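Local coordinates for putative GH105 family protein (Salmonella enterica subsp. enterica serovar Paratyphi A, PDB 3QWT) that is of unknown function but, as a possible member of glycoside hydrolase family 105 with an alpha/alpha toroid fold, is probably a carbohydrate-active hydrolase, at residues V109-P114 and I156-E161; H163-D168 and G216-G221; D169-T174 and S235-V240. All blocks are in the same frame, centred on the assembly; numbering follows the deposited sequence.

Interaction 1. Residues V109-P114 and I156-E161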
ATOM      1  N   VAL A 109       8.607   6.328 -38.806  1.00 38.66           N
ATOM      2  CA  VAL A 109       7.648   7.133 -38.051  1.00 29.57           C
ATOM      3  C   VAL A 109       6.227   6.904 -38.557  1.00 31.36           C
ATOM      4  O   VAL A 109       5.287   6.867 -37.772  1.00 29.84           O
ATOM      5  CB  VAL A 109       8.012   8.639 -38.056  1.00 30.16           C
ATOM      6  CG1 VAL A 109       7.824   9.261 -39.447  1.00 34.51           C
ATOM      7  CG2 VAL A 109       7.180   9.392 -37.032  1.00 24.36           C
ATOM      8  N   ASN A 110       6.088   6.722 -39.871  1.00 32.40           N
ATOM      9  CA  ASN A 110       4.765   6.598 -40.512  1.00 32.25           C
ATOM     10  C   ASN A 110       4.136   5.209 -40.538  1.00 33.72           C
ATOM     11  O   ASN A 110       2.944   5.049 -40.262  1.00 34.86           O
ATOM     12  CB  ASN A 110       4.795   7.167 -41.924  1.00 24.11           C
ATOM     13  CG  ASN A 110       4.984   8.684 -41.928  1.00 33.37           C
ATOM     14  OD1 ASN A 110       4.533   9.370 -41.015  1.00 27.85           O
ATOM     15  ND2 ASN A 110       5.656   9.204 -42.955  1.00 28.53           N
ATOM     16  N   THR A 111       4.923   4.200 -40.875  1.00 28.79           N
ATOM     17  CA  THR A 111       4.380   2.843 -40.902  1.00 23.05           C
ATOM     18  C   THR A 111       3.985   2.346 -39.486  1.00 27.70           C
ATOM     19  O   THR A 111       3.344   1.302 -39.330  1.00 26.81           O
ATOM     20  CB  THR A 111       5.365   1.881 -41.573  1.00 24.07           C
ATOM     21  OG1 THR A 111       6.611   1.897 -40.864  1.00 30.12           O
ATOM     22  CG2 THR A 111       5.597   2.284 -43.053  1.00 23.78           C
HETATM   23  N   MSE A 112       4.344   3.126 -38.473  1.00 33.77           N
HETATM   24  CA  MSE A 112       3.987   2.853 -37.071  1.00 32.52           C
HETATM   25  C   MSE A 112       2.503   3.102 -36.789  1.00 30.02           C
HETATM   26  O   MSE A 112       1.880   2.376 -36.005  1.00 32.32           O
HETATM   27  CB  MSE A 112       4.857   3.726 -36.138  1.00 31.59           C
HETATM   28  CG  MSE A 112       4.510   3.669 -34.650  1.00 29.01           C
HETATM   29 SE   MSE A 112       5.118   2.002 -33.759  0.71 49.43          SE
HETATM   30  CE  MSE A 112       6.982   2.164 -34.116  1.00 25.71           C
ATOM     31  N   ALA A 113       1.946   4.124 -37.439  1.00 24.77           N
ATOM     32  CA  ALA A 113       0.586   4.611 -37.136  1.00 21.39           C
ATOM     33  C   ALA A 113      -0.480   3.540 -36.970  1.00 26.01           C
ATOM     34  O   ALA A 113      -1.272   3.606 -36.033  1.00 30.67           O
ATOM     35  CB  ALA A 113       0.140   5.644 -38.173  1.00 28.47           C
ATOM     36  N   PRO A 114      -0.510   2.541 -37.870  1.00 22.53           N
ATOM     37  CA  PRO A 114      -1.564   1.530 -37.702  1.00 26.69           C
ATOM     38  C   PRO A 114      -1.524   0.765 -36.361  1.00 28.13           C
ATOM     39  O   PRO A 114      -2.513   0.145 -35.983  1.00 24.17           O
ATOM     40  CB  PRO A 114      -1.328   0.575 -38.879  1.00 27.88           C
ATOM     41  CG  PRO A 114      -0.722   1.477 -39.948  1.00 27.32           C
ATOM     42  CD  PRO A 114       0.162   2.437 -39.184  1.00 23.98           C
ATOM     43  N   ILE A 156      11.843  10.031 -39.331  1.00 40.81           N
ATOM     44  CA  ILE A 156      12.312   9.191 -40.420  1.00 33.76           C
ATOM     45  C   ILE A 156      11.164   8.469 -41.123  1.00 37.69           C
ATOM     46  O   ILE A 156      10.266   7.910 -40.501  1.00 36.75           O
ATOM     47  CB  ILE A 156      13.392   8.178 -39.983  1.00 35.97           C
ATOM     48  CG1 ILE A 156      13.929   7.423 -41.204  1.00 31.53           C
ATOM     49  CG2 ILE A 156      12.829   7.192 -38.994  1.00 39.07           C
ATOM     50  CD1 ILE A 156      15.021   6.431 -40.866  1.00 30.57           C
ATOM     51  N   THR A 157      11.242   8.459 -42.441  1.00 32.31           N
ATOM     52  CA  THR A 157      10.125   8.107 -43.292  1.00 37.69           C
ATOM     53  C   THR A 157      10.450   6.909 -44.203  1.00 42.22           C
ATOM     54  O   THR A 157      11.581   6.422 -44.201  1.00 47.52           O
ATOM     55  CB  THR A 157       9.762   9.377 -44.074  1.00 42.17           C
ATOM     56  OG1 THR A 157       8.824  10.133 -43.298  1.00 51.95           O
ATOM     57  CG2 THR A 157       9.229   9.101 -45.454  1.00 42.24           C
ATOM     58  N   LEU A 158       9.465   6.406 -44.945  1.00 42.46           N
ATOM     59  CA  LEU A 158       9.733   5.361 -45.934  1.00 42.37           C
ATOM     60  C   LEU A 158      10.773   5.863 -46.928  1.00 46.40           C
ATOM     61  O   LEU A 158      11.624   5.097 -47.397  1.00 47.48           O
ATOM     62  CB  LEU A 158       8.458   4.982 -46.697  1.00 38.41           C
ATOM     63  CG  LEU A 158       7.517   3.922 -46.117  1.00 44.17           C
ATOM     64  CD1 LEU A 158       6.158   3.996 -46.790  1.00 38.57           C
ATOM     65  CD2 LEU A 158       8.102   2.517 -46.276  1.00 41.10           C
ATOM     66  N   ALA A 159      10.696   7.162 -47.224  1.00 38.61           N
ATOM     67  CA  ALA A 159      11.418   7.768 -48.343  1.00 44.09           C
ATOM     68  C   ALA A 159      12.679   8.576 -48.003  1.00 46.21           C
ATOM     69  O   ALA A 159      13.577   8.702 -48.835  1.00 55.36           O
ATOM     70  CB  ALA A 159      10.469   8.632 -49.154  1.00 52.71           C
ATOM     71  N   GLU A 160      12.741   9.131 -46.800  1.00 40.41           N
ATOM     72  CA  GLU A 160      13.847  10.010 -46.429  1.00 36.48           C
ATOM     73  C   GLU A 160      14.311   9.759 -45.005  1.00 41.50           C
ATOM     74  O   GLU A 160      13.496   9.467 -44.120  1.00 36.47           O
ATOM     75  CB  GLU A 160      13.407  11.470 -46.521  1.00 30.16           C
ATOM     76  CG  GLU A 160      12.823  11.875 -47.874  1.00 45.69           C
ATOM     77  CD  GLU A 160      12.583  13.391 -47.974  1.00 59.88           C
ATOM     78  OE1 GLU A 160      13.585  14.153 -47.976  1.00 65.54           O
ATOM     79  OE2 GLU A 160      11.400  13.812 -48.047  1.00 53.31           O
ATOM     80  N   GLU A 161      15.616   9.898 -44.776  1.00 40.64           N
ATOM     81  CA  GLU A 161      16.135   9.911 -43.419  1.00 41.30           C
ATOM     82  C   GLU A 161      15.586  11.096 -42.622  1.00 42.54           C
ATOM     83  O   GLU A 161      15.089  10.922 -41.491  1.00 33.03           O
ATOM     84  CB  GLU A 161      17.659   9.939 -43.410  1.00 46.71           C
ATOM     85  CG  GLU A 161      18.291   8.590 -43.653  1.00 58.59           C
ATOM     86  CD  GLU A 161      19.782   8.589 -43.370  1.00 67.35           C
ATOM     87  OE1 GLU A 161      20.253   9.499 -42.649  1.00 63.20           O
ATOM     88  OE2 GLU A 161      20.479   7.674 -43.870  1.00 72.78           O
TER
HETATM   89  O   HOH W   1       6.919   7.191 -45.181  1.00 53.33           O
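A loop-to-loop contact joins Val109, Asn110 and Thr111 to Ile156, Thr157 and Leu158. The first loop leads into helix 114-125 of the alpha/alpha toroid. The second lies between helix 131-143 and strand 165-167. One direct hydrogen bond ties the backbones: Val109 N donates to Ile156 O over 2.9 Å. Beside it, Val109 CG1 lies 4.1 Å from Thr157 OG1. This methyl stands between the backbone N and the carbonyl carbon of Val109 (chi1 69°), which turns it to the second loop.

Asn110 reaches across with its amide. ND2 stands 3.3 Å from Thr157 OG1, but the angle is too poor for a hydrogen bond. A water makes the link instead, accepting from Asn110 ND2 and, at 2.7 Å, from Leu158 N. ND2 also donates to a bound glycerol. Apolar packing completes the contact: Thr111 CG2 meets the branched end of Leu158, 4.0 Å from CG. The hydroxyl of Thr111 is used elsewhere, on Thr106 O. A type I turn from Asn110 to Ala113 then carries the chain into helix 114-125.

The direct polar link is thus a backbone bond. The Asn110 amide serves both the water bridge and the glycerol, consistent with a place at the wall of a pocket.

Interaction 2. Residues H163-D168 and G216-G221; sequences HQQMWD and GWSYDG
Backbone hydrogen bonds carry the contact between Met166 and Trp217, a hydrogen-bonded antiparallel pair. Met166 N donates to Trp217 O at 2.8 Å, and Trp217 N returns the bond to Met166 O. A third bond, from Tyr219 N to Gln164 O, is nearly straight at 172° and lies just beyond the paired strands. Gln165 with Ser218 and Trp167 with Gly216 are non-hydrogen-bonded pairs. There the chains come close enough for CA-H...O contacts, such as Gln165 CA to Trp217 O at 3.2 Å.

Strands 165-167 and 216-218 form a small two-stranded antiparallel sheet in a largely helical toroid. Each is followed by a toroid helix, 170-184 and 231-248.

Two side-chain polar bonds stay within one strand or turn. Trp167 NE1 donates to Gln165 OE1 at 2.7 Å, with the oxygen close to the indole plane. Ser218 OG accepts from Asp220 N, an ST turn.

Side-chain packing gathers round Tyr219. Met166, a selenomethionine, brings SE to 3.9 Å from Tyr219 CE1, an oblique Met-aromatic contact. Trp217 NE1 stands 3.2 Å above the plane of the Tyr219 ring, over its centre. Gln164 crosses Tyr219 at about a right angle, its chain bent at chi2 (-75°), and OE1 lies 3.6 Å from Tyr219 CB. Gln164 NE2 is hydrogen-bonded to Asp149 OD1, and Tyr219 OH to Asn204 ND2.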
ATOM      1  N   HIS A 163      17.502  13.517 -41.483  1.00 45.06           N
ATOM      2  CA  HIS A 163      18.455  13.658 -40.403  1.00 40.98           C
ATOM      3  C   HIS A 163      18.136  14.871 -39.528  1.00 38.13           C
ATOM      4  O   HIS A 163      17.824  15.961 -40.027  1.00 34.20           O
ATOM      5  CB  HIS A 163      19.869  13.762 -40.967  1.00 43.14           C
ATOM      6  CG  HIS A 163      20.932  13.544 -39.944  1.00 43.46           C
ATOM      7  ND1 HIS A 163      21.059  12.360 -39.249  1.00 50.16           N
ATOM      8  CD2 HIS A 163      21.902  14.363 -39.477  1.00 36.87           C
ATOM      9  CE1 HIS A 163      22.068  12.457 -38.403  1.00 48.37           C
ATOM     10  NE2 HIS A 163      22.596  13.664 -38.522  1.00 41.58           N
ATOM     11  N   GLN A 164      18.187  14.661 -38.216  1.00 37.43           N
ATOM     12  CA  GLN A 164      18.074  15.754 -37.245  1.00 37.61           C
ATOM     13  C   GLN A 164      16.747  16.524 -37.243  1.00 37.95           C
ATOM     14  O   GLN A 164      16.647  17.548 -36.576  1.00 31.31           O
ATOM     15  CB  GLN A 164      19.225  16.746 -37.434  1.00 35.39           C
ATOM     16  CG  GLN A 164      20.580  16.203 -37.034  1.00 36.02           C
ATOM     17  CD  GLN A 164      20.759  16.138 -35.528  1.00 41.15           C
ATOM     18  OE1 GLN A 164      19.839  15.784 -34.789  1.00 44.36           O
ATOM     19  NE2 GLN A 164      21.945  16.495 -35.066  1.00 46.25           N
ATOM     20  N   GLN A 165      15.742  16.048 -37.976  1.00 40.24           N
ATOM     21  CA  GLN A 165      14.458  16.762 -38.063  1.00 37.21           C
ATOM     22  C   GLN A 165      13.392  16.187 -37.133  1.00 38.00           C
ATOM     23  O   GLN A 165      13.321  14.955 -36.932  1.00 33.32           O
ATOM     24  CB  GLN A 165      13.893  16.729 -39.488  1.00 29.27           C
ATOM     25  CG  GLN A 165      14.734  17.386 -40.555  1.00 37.93           C
ATOM     26  CD  GLN A 165      14.053  17.302 -41.923  1.00 39.51           C
ATOM     27  OE1 GLN A 165      12.829  17.203 -42.003  1.00 42.46           O
ATOM     28  NE2 GLN A 165      14.841  17.335 -42.994  1.00 34.48           N
HETATM   29  N   MSE A 166      12.562  17.089 -36.598  1.00 36.75           N
HETATM   30  CA  MSE A 166      11.369  16.740 -35.818  1.00 35.74           C
HETATM   31  C   MSE A 166      10.140  17.394 -36.465  1.00 37.62           C
HETATM   32  O   MSE A 166      10.174  18.577 -36.813  1.00 37.72           O
HETATM   33  CB  MSE A 166      11.515  17.206 -34.366  1.00 35.83           C
HETATM   34  CG  MSE A 166      12.608  16.483 -33.579  1.00 36.71           C
HETATM   35 SE   MSE A 166      12.847  17.037 -31.698  0.75 46.79          SE
HETATM   36  CE  MSE A 166      11.141  16.436 -30.911  1.00 21.35           C
ATOM     37  N   TRP A 167       9.064  16.632 -36.645  1.00 34.87           N
ATOM     38  CA  TRP A 167       7.853  17.187 -37.267  1.00 36.39           C
ATOM     39  C   TRP A 167       6.642  17.069 -36.353  1.00 35.12           C
ATOM     40  O   TRP A 167       6.579  16.159 -35.518  1.00 28.58           O
ATOM     41  CB  TRP A 167       7.506  16.446 -38.568  1.00 35.46           C
ATOM     42  CG  TRP A 167       8.546  16.466 -39.639  1.00 36.24           C
ATOM     43  CD1 TRP A 167       9.857  16.793 -39.507  1.00 37.67           C
ATOM     44  CD2 TRP A 167       8.350  16.132 -41.018  1.00 33.53           C
ATOM     45  NE1 TRP A 167      10.495  16.680 -40.720  1.00 41.32           N
ATOM     46  CE2 TRP A 167       9.593  16.269 -41.662  1.00 35.81           C
ATOM     47  CE3 TRP A 167       7.242  15.730 -41.766  1.00 36.26           C
ATOM     48  CZ2 TRP A 167       9.763  16.029 -43.032  1.00 41.17           C
ATOM     49  CZ3 TRP A 167       7.411  15.479 -43.125  1.00 41.67           C
ATOM     50  CH2 TRP A 167       8.664  15.638 -43.743  1.00 39.72           C
ATOM     51  N   ASP A 168       5.659  17.951 -36.548  1.00 25.15           N
ATOM     52  CA  ASP A 168       4.348  17.778 -35.915  1.00 27.64           C
ATOM     53  C   ASP A 168       3.837  16.326 -36.025  1.00 26.27           C
ATOM     54  O   ASP A 168       3.404  15.736 -35.048  1.00 33.98           O
ATOM     55  CB  ASP A 168       3.307  18.670 -36.586  1.00 22.41           C
ATOM     56  CG  ASP A 168       3.719  20.149 -36.632  1.00 34.70           C
ATOM     57  OD1 ASP A 168       4.694  20.549 -35.969  1.00 35.50           O
ATOM     58  OD2 ASP A 168       3.049  20.920 -37.336  1.00 40.61           O
ATOM     59  N   GLY A 216       7.893  21.993 -38.971  1.00 36.82           N
ATOM     60  CA  GLY A 216       9.109  21.262 -38.672  1.00 37.75           C
ATOM     61  C   GLY A 216      10.202  22.020 -37.933  1.00 41.38           C
ATOM     62  O   GLY A 216      10.193  23.257 -37.846  1.00 36.76           O
ATOM     63  N   TRP A 217      11.153  21.242 -37.411  1.00 34.02           N
ATOM     64  CA  TRP A 217      12.340  21.740 -36.723  1.00 31.83           C
ATOM     65  C   TRP A 217      13.537  20.886 -37.117  1.00 34.95           C
ATOM     66  O   TRP A 217      13.430  19.658 -37.238  1.00 35.72           O
ATOM     67  CB  TRP A 217      12.151  21.665 -35.198  1.00 27.27           C
ATOM     68  CG  TRP A 217      13.438  21.775 -34.424  1.00 29.63           C
ATOM     69  CD1 TRP A 217      14.175  20.748 -33.917  1.00 38.21           C
ATOM     70  CD2 TRP A 217      14.141  22.975 -34.084  1.00 31.97           C
ATOM     71  NE1 TRP A 217      15.291  21.234 -33.284  1.00 33.79           N
ATOM     72  CE2 TRP A 217      15.294  22.599 -33.380  1.00 35.94           C
ATOM     73  CE3 TRP A 217      13.912  24.333 -34.323  1.00 35.29           C
ATOM     74  CZ2 TRP A 217      16.208  23.532 -32.895  1.00 38.68           C
ATOM     75  CZ3 TRP A 217      14.822  25.254 -33.847  1.00 37.59           C
ATOM     76  CH2 TRP A 217      15.955  24.852 -33.143  1.00 34.94           C
ATOM     77  N   SER A 218      14.686  21.521 -37.290  1.00 32.36           N
ATOM     78  CA  SER A 218      15.902  20.765 -37.535  1.00 39.64           C
ATOM     79  C   SER A 218      17.026  21.153 -36.587  1.00 40.78           C
ATOM     80  O   SER A 218      17.292  22.338 -36.363  1.00 40.44           O
ATOM     81  CB  SER A 218      16.370  20.925 -38.977  1.00 42.40           C
ATOM     82  OG  SER A 218      17.579  20.214 -39.154  1.00 41.77           O
ATOM     83  N   TYR A 219      17.690  20.147 -36.033  1.00 31.06           N
ATOM     84  CA  TYR A 219      18.818  20.403 -35.155  1.00 34.28           C
ATOM     85  C   TYR A 219      20.076  20.678 -35.967  1.00 40.57           C
ATOM     86  O   TYR A 219      21.105  21.084 -35.429  1.00 44.94           O
ATOM     87  CB  TYR A 219      19.032  19.248 -34.184  1.00 35.07           C
ATOM     88  CG  TYR A 219      18.192  19.360 -32.923  1.00 34.00           C
ATOM     89  CD1 TYR A 219      17.230  18.415 -32.621  1.00 34.75           C
ATOM     90  CD2 TYR A 219      18.371  20.414 -32.043  1.00 32.97           C
ATOM     91  CE1 TYR A 219      16.470  18.511 -31.468  1.00 34.53           C
ATOM     92  CE2 TYR A 219      17.624  20.517 -30.892  1.00 35.77           C
ATOM     93  CZ  TYR A 219      16.672  19.561 -30.610  1.00 36.13           C
ATOM     94  OH  TYR A 219      15.915  19.665 -29.471  1.00 36.87           O
ATOM     95  N   ASP A 220      19.986  20.458 -37.271  1.00 38.03           N
ATOM     96  CA  ASP A 220      21.064  20.833 -38.154  1.00 43.18           C
ATOM     97  C   ASP A 220      20.778  22.258 -38.614  1.00 46.54           C
ATOM     98  O   ASP A 220      20.164  22.480 -39.649  1.00 43.91           O
ATOM     99  CB  ASP A 220      21.158  19.854 -39.316  1.00 53.66           C
ATOM    100  CG  ASP A 220      22.172  20.280 -40.357  1.00 65.14           C
ATOM    101  OD1 ASP A 220      22.947  21.227 -40.086  1.00 68.59           O
ATOM    102  OD2 ASP A 220      22.193  19.665 -41.446  1.00 67.71           O
ATOM    103  N   GLY A 221      21.189  23.223 -37.801  1.00 52.56           N
ATOM    104  CA  GLY A 221      20.970  24.622 -38.112  1.00 50.01           C
ATOM    105  C   GLY A 221      19.984  25.267 -37.158  1.00 46.02           C
ATOM    106  O   GLY A 221      19.767  26.468 -37.217  1.00 43.77           O
TER

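Interaction 3. Residues D169-T174 and S235-V240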
ATOM      1  N   ASP A 169       3.865  15.801 -37.248  1.00 25.81           N
ATOM      2  CA  ASP A 169       3.209  14.561 -37.619  1.00 27.22           C
ATOM      3  C   ASP A 169       3.675  13.393 -36.724  1.00 32.84           C
ATOM      4  O   ASP A 169       2.938  12.439 -36.475  1.00 40.33           O
ATOM      5  CB  ASP A 169       3.475  14.250 -39.111  1.00 34.67           C
ATOM      6  CG  ASP A 169       3.132  15.445 -40.053  1.00 45.39           C
ATOM      7  OD1 ASP A 169       2.207  15.328 -40.895  1.00 40.44           O
ATOM      8  OD2 ASP A 169       3.791  16.504 -39.959  1.00 41.98           O
ATOM      9  N   THR A 170       4.905  13.473 -36.243  1.00 25.96           N
ATOM     10  CA  THR A 170       5.432  12.429 -35.387  1.00 32.30           C
ATOM     11  C   THR A 170       4.496  12.214 -34.214  1.00 31.12           C
ATOM     12  O   THR A 170       4.345  11.097 -33.768  1.00 24.43           O
ATOM     13  CB  THR A 170       6.829  12.777 -34.887  1.00 31.40           C
ATOM     14  OG1 THR A 170       7.692  12.950 -36.014  1.00 34.69           O
ATOM     15  CG2 THR A 170       7.384  11.683 -33.994  1.00 27.89           C
ATOM     16  N   LEU A 171       3.842  13.269 -33.728  1.00 27.73           N
ATOM     17  CA  LEU A 171       3.039  13.082 -32.516  1.00 33.86           C
ATOM     18  C   LEU A 171       1.871  12.133 -32.754  1.00 31.84           C
ATOM     19  O   LEU A 171       1.478  11.394 -31.851  1.00 28.33           O
ATOM     20  CB  LEU A 171       2.587  14.412 -31.888  1.00 32.44           C
ATOM     21  CG  LEU A 171       3.726  15.173 -31.186  1.00 37.42           C
ATOM     22  CD1 LEU A 171       3.402  16.646 -31.022  1.00 41.08           C
ATOM     23  CD2 LEU A 171       4.077  14.548 -29.832  1.00 33.99           C
HETATM   24  N   MSE A 172       1.343  12.138 -33.977  1.00 25.32           N
HETATM   25  CA  MSE A 172       0.201  11.306 -34.316  1.00 29.02           C
HETATM   26  C   MSE A 172       0.607   9.884 -34.732  1.00 40.33           C
HETATM   27  O   MSE A 172      -0.025   8.901 -34.318  1.00 42.41           O
HETATM   28  CB  MSE A 172      -0.624  11.961 -35.435  1.00 33.79           C
HETATM   29  CG  MSE A 172      -1.801  11.134 -35.947  1.00 29.06           C
HETATM   30 SE   MSE A 172      -3.283  11.053 -34.674  0.77 52.11          SE
HETATM   31  CE  MSE A 172      -3.294   9.123 -34.378  1.00 42.37           C
HETATM   32  N   MSE A 173       1.653   9.783 -35.549  1.00 35.89           N
HETATM   33  CA  MSE A 173       2.023   8.518 -36.186  1.00 32.55           C
HETATM   34  C   MSE A 173       2.853   7.553 -35.324  1.00 34.14           C
HETATM   35  O   MSE A 173       2.872   6.357 -35.603  1.00 32.44           O
HETATM   36  CB  MSE A 173       2.786   8.776 -37.476  1.00 31.02           C
HETATM   37  CG  MSE A 173       2.159   9.828 -38.376  1.00 31.39           C
HETATM   38 SE   MSE A 173       0.233   9.648 -38.581  0.67 42.83          SE
HETATM   39  CE  MSE A 173      -0.073  11.438 -39.334  1.00 45.84           C
ATOM     40  N   THR A 174       3.558   8.060 -34.313  1.00 27.55           N
ATOM     41  CA  THR A 174       4.389   7.193 -33.466  1.00 25.07           C
ATOM     42  C   THR A 174       4.223   7.438 -31.971  1.00 30.53           C
ATOM     43  O   THR A 174       4.114   6.499 -31.192  1.00 34.63           O
ATOM     44  CB  THR A 174       5.896   7.279 -33.843  1.00 29.56           C
ATOM     45  OG1 THR A 174       6.096   6.641 -35.102  1.00 30.80           O
ATOM     46  CG2 THR A 174       6.770   6.569 -32.826  1.00 27.95           C
ATOM     47  N   SER A 235      -3.433  20.349 -36.808  1.00 21.59           N
ATOM     48  CA  SER A 235      -4.541  19.450 -36.619  1.00 29.16           C
ATOM     49  C   SER A 235      -4.084  18.212 -35.827  1.00 31.78           C
ATOM     50  O   SER A 235      -4.775  17.764 -34.909  1.00 37.35           O
ATOM     51  CB  SER A 235      -5.064  19.073 -38.017  1.00 39.96           C
ATOM     52  OG  SER A 235      -6.084  18.097 -38.004  1.00 48.84           O
ATOM     53  N   TRP A 236      -2.910  17.683 -36.171  1.00 26.95           N
ATOM     54  CA  TRP A 236      -2.411  16.477 -35.523  1.00 30.89           C
ATOM     55  C   TRP A 236      -2.306  16.717 -34.025  1.00 36.26           C
ATOM     56  O   TRP A 236      -2.366  15.783 -33.233  1.00 30.73           O
ATOM     57  CB  TRP A 236      -1.034  16.072 -36.042  1.00 22.39           C
ATOM     58  CG  TRP A 236      -1.017  15.684 -37.425  1.00 29.33           C
ATOM     59  CD1 TRP A 236      -0.109  16.058 -38.350  1.00 40.45           C
ATOM     60  CD2 TRP A 236      -1.954  14.834 -38.090  1.00 31.10           C
ATOM     61  NE1 TRP A 236      -0.412  15.497 -39.566  1.00 44.52           N
ATOM     62  CE2 TRP A 236      -1.543  14.739 -39.434  1.00 36.23           C
ATOM     63  CE3 TRP A 236      -3.103  14.145 -37.683  1.00 37.29           C
ATOM     64  CZ2 TRP A 236      -2.247  13.997 -40.386  1.00 33.99           C
ATOM     65  CZ3 TRP A 236      -3.803  13.387 -38.634  1.00 30.02           C
ATOM     66  CH2 TRP A 236      -3.372  13.329 -39.963  1.00 33.52           C
ATOM     67  N   LEU A 237      -2.137  17.973 -33.635  1.00 26.92           N
ATOM     68  CA  LEU A 237      -1.977  18.255 -32.219  1.00 33.27           C
ATOM     69  C   LEU A 237      -3.306  18.423 -31.546  1.00 30.95           C
ATOM     70  O   LEU A 237      -3.501  17.954 -30.427  1.00 33.26           O
ATOM     71  CB  LEU A 237      -1.083  19.467 -31.974  1.00 44.80           C
ATOM     72  CG  LEU A 237       0.298  18.911 -31.662  1.00 54.67           C
ATOM     73  CD1 LEU A 237       1.305  19.499 -32.615  1.00 62.66           C
ATOM     74  CD2 LEU A 237       0.665  19.140 -30.198  1.00 52.97           C
ATOM     75  N   THR A 238      -4.219  19.101 -32.227  1.00 27.98           N
ATOM     76  CA  THR A 238      -5.552  19.269 -31.698  1.00 32.90           C
ATOM     77  C   THR A 238      -6.196  17.906 -31.499  1.00 37.02           C
ATOM     78  O   THR A 238      -7.098  17.753 -30.680  1.00 34.09           O
ATOM     79  CB  THR A 238      -6.419  20.066 -32.650  1.00 37.52           C
ATOM     80  OG1 THR A 238      -5.593  20.984 -33.373  1.00 49.44           O
ATOM     81  CG2 THR A 238      -7.458  20.816 -31.873  1.00 34.22           C
ATOM     82  N   ILE A 239      -5.746  16.927 -32.280  1.00 38.17           N
ATOM     83  CA  ILE A 239      -6.237  15.557 -32.165  1.00 36.63           C
ATOM     84  C   ILE A 239      -5.538  14.808 -31.039  1.00 37.55           C
ATOM     85  O   ILE A 239      -6.190  14.167 -30.214  1.00 36.00           O
ATOM     86  CB  ILE A 239      -5.991  14.780 -33.455  1.00 33.82           C
ATOM     87  CG1 ILE A 239      -6.958  15.254 -34.551  1.00 31.78           C
ATOM     88  CG2 ILE A 239      -6.123  13.291 -33.186  1.00 30.62           C
ATOM     89  CD1 ILE A 239      -6.656  14.722 -35.947  1.00 31.55           C
ATOM     90  N   VAL A 240      -4.207  14.910 -31.008  1.00 30.35           N
ATOM     91  CA  VAL A 240      -3.393  14.076 -30.135  1.00 31.44           C
ATOM     92  C   VAL A 240      -3.447  14.500 -28.670  1.00 35.47           C
ATOM     93  O   VAL A 240      -3.583  13.669 -27.770  1.00 29.47           O
ATOM     94  CB  VAL A 240      -1.927  14.060 -30.590  1.00 33.20           C
ATOM     95  CG1 VAL A 240      -1.062  13.468 -29.520  1.00 35.98           C
ATOM     96  CG2 VAL A 240      -1.776  13.261 -31.847  1.00 30.75           C
TER
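Two helices of the alpha/alpha toroid meet here, with Trp236 of helix 231-248 set against Asp169, Met172 and Met173 of segment 169-174. The short axes pass 9.0 Å apart at 54°. The polar link is a bent bond: Trp236 NE1 donates to Asp169 OD1 over 2.9 Å, with an N-H...O angle of 132°. The nitrogen meets OD1 from above the carboxylate plane. The other oxygen, OD2, is hydrogen-bonded to His215 NE2. Together the two bonds hold the buried carboxylate, which lies beside a bound glycerol.

Two selenomethionines pack on the indole in different ways. Met173 places CE over one face, 3.5 Å above the plane and offset toward the rim, a CH-pi contact. The Met172 side chain runs at about a right angle to that of Trp236. Its CG, anti to the backbone N (chi1 176°), is thereby brought to 3.7 Å from Trp236 CE3. Beyond it SE lies 3.9 Å from both Ile239 CG2 and Val240 CG2. Leu171 closes another part of the interface, with CD1 3.8 Å from Leu237 CD2.

Asp169 O accepts from both Met172 N and Met173 N. Helix 67-83 packs against Met172, Met173 and Trp236, while helix 188-205 meets Leu171 and Val240. Met368 of helix 363-377 touches Trp236 and Ile239.

Interaction 3 lies about 5 Å from the centre of the chain, against about 15 Å for interaction 1 and 20 Å for interaction 2. The centres of the three contacts are about 14 to 16 Å apart. Interactions 1 and 3 touch directly: Val109 O lies 2.8 Å from Thr174 OG1. Interaction 2 adjoins both in sequence. Strands 165-167 and 216-218 each precede one of the helices paired in interaction 3. Side chains from all three, Asn110, Trp167 and Asp169, each have a nearest atom about 3 to 4 Å from a bound glycerol. Such glycerol probably came from the crystallisation liquor but may mark a pocket.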